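Local coordinates for uncharacterized protein (Bacillus subtilis, PDB 5DQV) that acts as a metal-dependent nucleotide pyrophosphohydrolase of the HD-domain family, at residues V44-K49 and D179-L184. Residues are numbered along the deposited sequence; the frame is centred on the assembly and turned at random.
Sequences VYIGEK and DTAREL
Ile46 and Thr180 bring two helix ends together, their CA atoms 5.9 Å apart. Here the C-terminal part of helix 33-50 meets the first two turns of helix 179-202; the local axes approach to 9.5 Å, with their N-to-C directions 130° apart. Ile46 and Thr180 slide past each other in opposite senses, Ile46 CG1 lying 4.0 Å from Thr180 CG2. Further out, Ile46 CD1 meets the CB of Ala181 at 4.2 Å, while its CG1 also touches Leu184 CD1. Tyr45, with CG anti to the backbone N (chi1 171°), swings its ring toward helix 179-202, and CE2 reaches both Thr180 CG2 and, at 4.1 Å, Leu184 CD1. Lys49 CG lies over one face of that ring, near the rim, and Lys49 CB packs 3.3 Å from Thr180 OG1. An alanine at Ile46 would probably leave a gap beside Thr180, Ala181 and Leu184, and toward Val125 and Leu132 of helix 121-132. The Ile46 side chain is about 13 Å from the bound nickel, so this is packing away from the metal site. No hydrogen bond or salt bridge joins the two segments; their contact rests on van der Waals packing, and the hydrogen bond from Thr180 OG1 to Glu50 OE2 adds a polar link between the same two helices.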
loop_
_atom_site.group_PDB
_atom_site.type_symbol
_atom_site.label_atom_id
_atom_site.label_comp_id
_atom_site.label_asym_id
_atom_site.label_seq_id
_atom_site.Cartn_x
_atom_site.Cartn_y
_atom_site.Cartn_z
ATOM N N VAL A 44 -23.552 -9.167 4.234
ATOM C CA VAL A 44 -24.574 -10.217 4.152
ATOM C C VAL A 44 -24.196 -11.340 5.107
ATOM O O VAL A 44 -25.074 -11.902 5.831
ATOM C CB VAL A 44 -24.799 -10.709 2.649
ATOM C CG1 VAL A 44 -25.527 -12.075 2.596
ATOM C CG2 VAL A 44 -25.556 -9.586 1.836
ATOM N N TYR A 45 -22.899 -11.644 5.180
ATOM C CA TYR A 45 -22.417 -12.680 6.107
ATOM C C TYR A 45 -22.734 -12.339 7.595
ATOM O O TYR A 45 -23.353 -13.109 8.333
ATOM C CB TYR A 45 -20.914 -12.932 5.918
ATOM C CG TYR A 45 -20.370 -13.825 7.004
ATOM C CD1 TYR A 45 -20.461 -15.218 6.876
ATOM C CD2 TYR A 45 -19.783 -13.311 8.148
ATOM C CE1 TYR A 45 -19.993 -16.064 7.856
ATOM C CE2 TYR A 45 -19.296 -14.161 9.141
ATOM C CZ TYR A 45 -19.415 -15.537 8.983
ATOM O OH TYR A 45 -18.956 -16.415 9.934
ATOM N N ILE A 46 -22.369 -11.143 7.991
ATOM C CA ILE A 46 -22.664 -10.622 9.348
ATOM C C ILE A 46 -24.182 -10.536 9.633
ATOM O O ILE A 46 -24.657 -10.939 10.682
ATOM C CB ILE A 46 -22.044 -9.258 9.508
ATOM C CG1 ILE A 46 -20.511 -9.377 9.511
ATOM C CG2 ILE A 46 -22.496 -8.581 10.827
ATOM C CD1 ILE A 46 -19.812 -8.049 9.316
ATOM N N GLY A 47 -24.915 -10.010 8.663
ATOM C CA GLY A 47 -26.334 -9.880 8.705
ATOM C C GLY A 47 -27.049 -11.180 8.949
ATOM O O GLY A 47 -27.988 -11.255 9.767
ATOM N N GLU A 48 -26.575 -12.237 8.300
ATOM C CA GLU A 48 -27.162 -13.548 8.508
ATOM C C GLU A 48 -26.894 -14.079 9.924
ATOM O O GLU A 48 -27.812 -14.551 10.591
ATOM C CB GLU A 48 -26.736 -14.538 7.395
ATOM C CG GLU A 48 -27.489 -15.902 7.505
ATOM C CD GLU A 48 -26.840 -16.918 8.459
ATOM O OE1 GLU A 48 -25.621 -16.788 8.729
ATOM O OE2 GLU A 48 -27.536 -17.880 8.924
ATOM N N LYS A 49 -25.665 -13.950 10.412
ATOM C CA LYS A 49 -25.333 -14.335 11.785
ATOM C C LYS A 49 -26.115 -13.525 12.805
ATOM O O LYS A 49 -26.470 -14.045 13.865
ATOM C CB LYS A 49 -23.831 -14.161 12.057
ATOM C CG LYS A 49 -22.894 -15.041 11.181
ATOM C CD LYS A 49 -23.011 -16.464 11.550
ATOM C CE LYS A 49 -21.987 -17.297 10.842
ATOM N NZ LYS A 49 -22.301 -18.709 11.097
ATOM N N ASP A 179 -21.528 -8.382 17.608
ATOM C CA ASP A 179 -20.718 -9.478 18.094
ATOM C C ASP A 179 -19.990 -10.179 16.939
ATOM O O ASP A 179 -18.792 -10.458 17.064
ATOM C CB ASP A 179 -21.587 -10.481 18.870
ATOM C CG ASP A 179 -22.070 -9.921 20.222
ATOM O OD1 ASP A 179 -21.499 -8.898 20.677
ATOM O OD2 ASP A 179 -23.012 -10.507 20.810
ATOM N N THR A 180 -20.698 -10.420 15.828
ATOM C CA THR A 180 -20.106 -11.112 14.695
ATOM C C THR A 180 -18.928 -10.312 14.135
ATOM O O THR A 180 -17.834 -10.847 13.913
ATOM C CB THR A 180 -21.131 -11.394 13.584
ATOM O OG1 THR A 180 -22.194 -12.185 14.131
ATOM C CG2 THR A 180 -20.457 -12.176 12.413
ATOM N N ALA A 181 -19.148 -9.024 13.912
ATOM C CA ALA A 181 -18.093 -8.142 13.415
ATOM C C ALA A 181 -16.930 -8.034 14.391
ATOM O O ALA A 181 -15.766 -7.991 13.971
ATOM C CB ALA A 181 -18.650 -6.728 13.091
ATOM N N ARG A 182 -17.235 -7.968 15.686
ATOM C CA ARG A 182 -16.191 -7.848 16.678
ATOM C C ARG A 182 -15.248 -9.064 16.600
ATOM O O ARG A 182 -14.024 -8.934 16.674
ATOM C CB ARG A 182 -16.778 -7.703 18.088
ATOM C CG ARG A 182 -15.954 -6.864 18.972
ATOM C CD ARG A 182 -16.654 -6.512 20.286
ATOM N NE ARG A 182 -17.658 -5.460 20.069
ATOM C CZ ARG A 182 -18.968 -5.593 20.190
ATOM N NH1 ARG A 182 -19.520 -6.749 20.548
ATOM N NH2 ARG A 182 -19.744 -4.545 19.950
ATOM N N GLU A 183 -15.836 -10.227 16.412
ATOM C CA GLU A 183 -15.067 -11.448 16.294
ATOM C C GLU A 183 -14.174 -11.402 15.055
ATOM O O GLU A 183 -12.981 -11.684 15.151
ATOM C CB GLU A 183 -16.011 -12.636 16.237
ATOM C CG GLU A 183 -15.342 -13.923 16.482
ATOM C CD GLU A 183 -16.343 -15.043 16.676
ATOM O OE1 GLU A 183 -17.479 -14.782 17.132
ATOM O OE2 GLU A 183 -15.968 -16.199 16.379
ATOM N N LEU A 184 -14.734 -11.008 13.908
ATOM C CA LEU A 184 -13.958 -10.948 12.658
ATOM C C LEU A 184 -12.864 -9.891 12.740
ATOM O O LEU A 184 -11.771 -10.072 12.217
ATOM C CB LEU A 184 -14.860 -10.604 11.463
ATOM C CG LEU A 184 -15.873 -11.642 10.995
ATOM C CD1 LEU A 184 -16.777 -11.035 9.887
ATOM C CD2 LEU A 184 -15.187 -12.921 10.446
#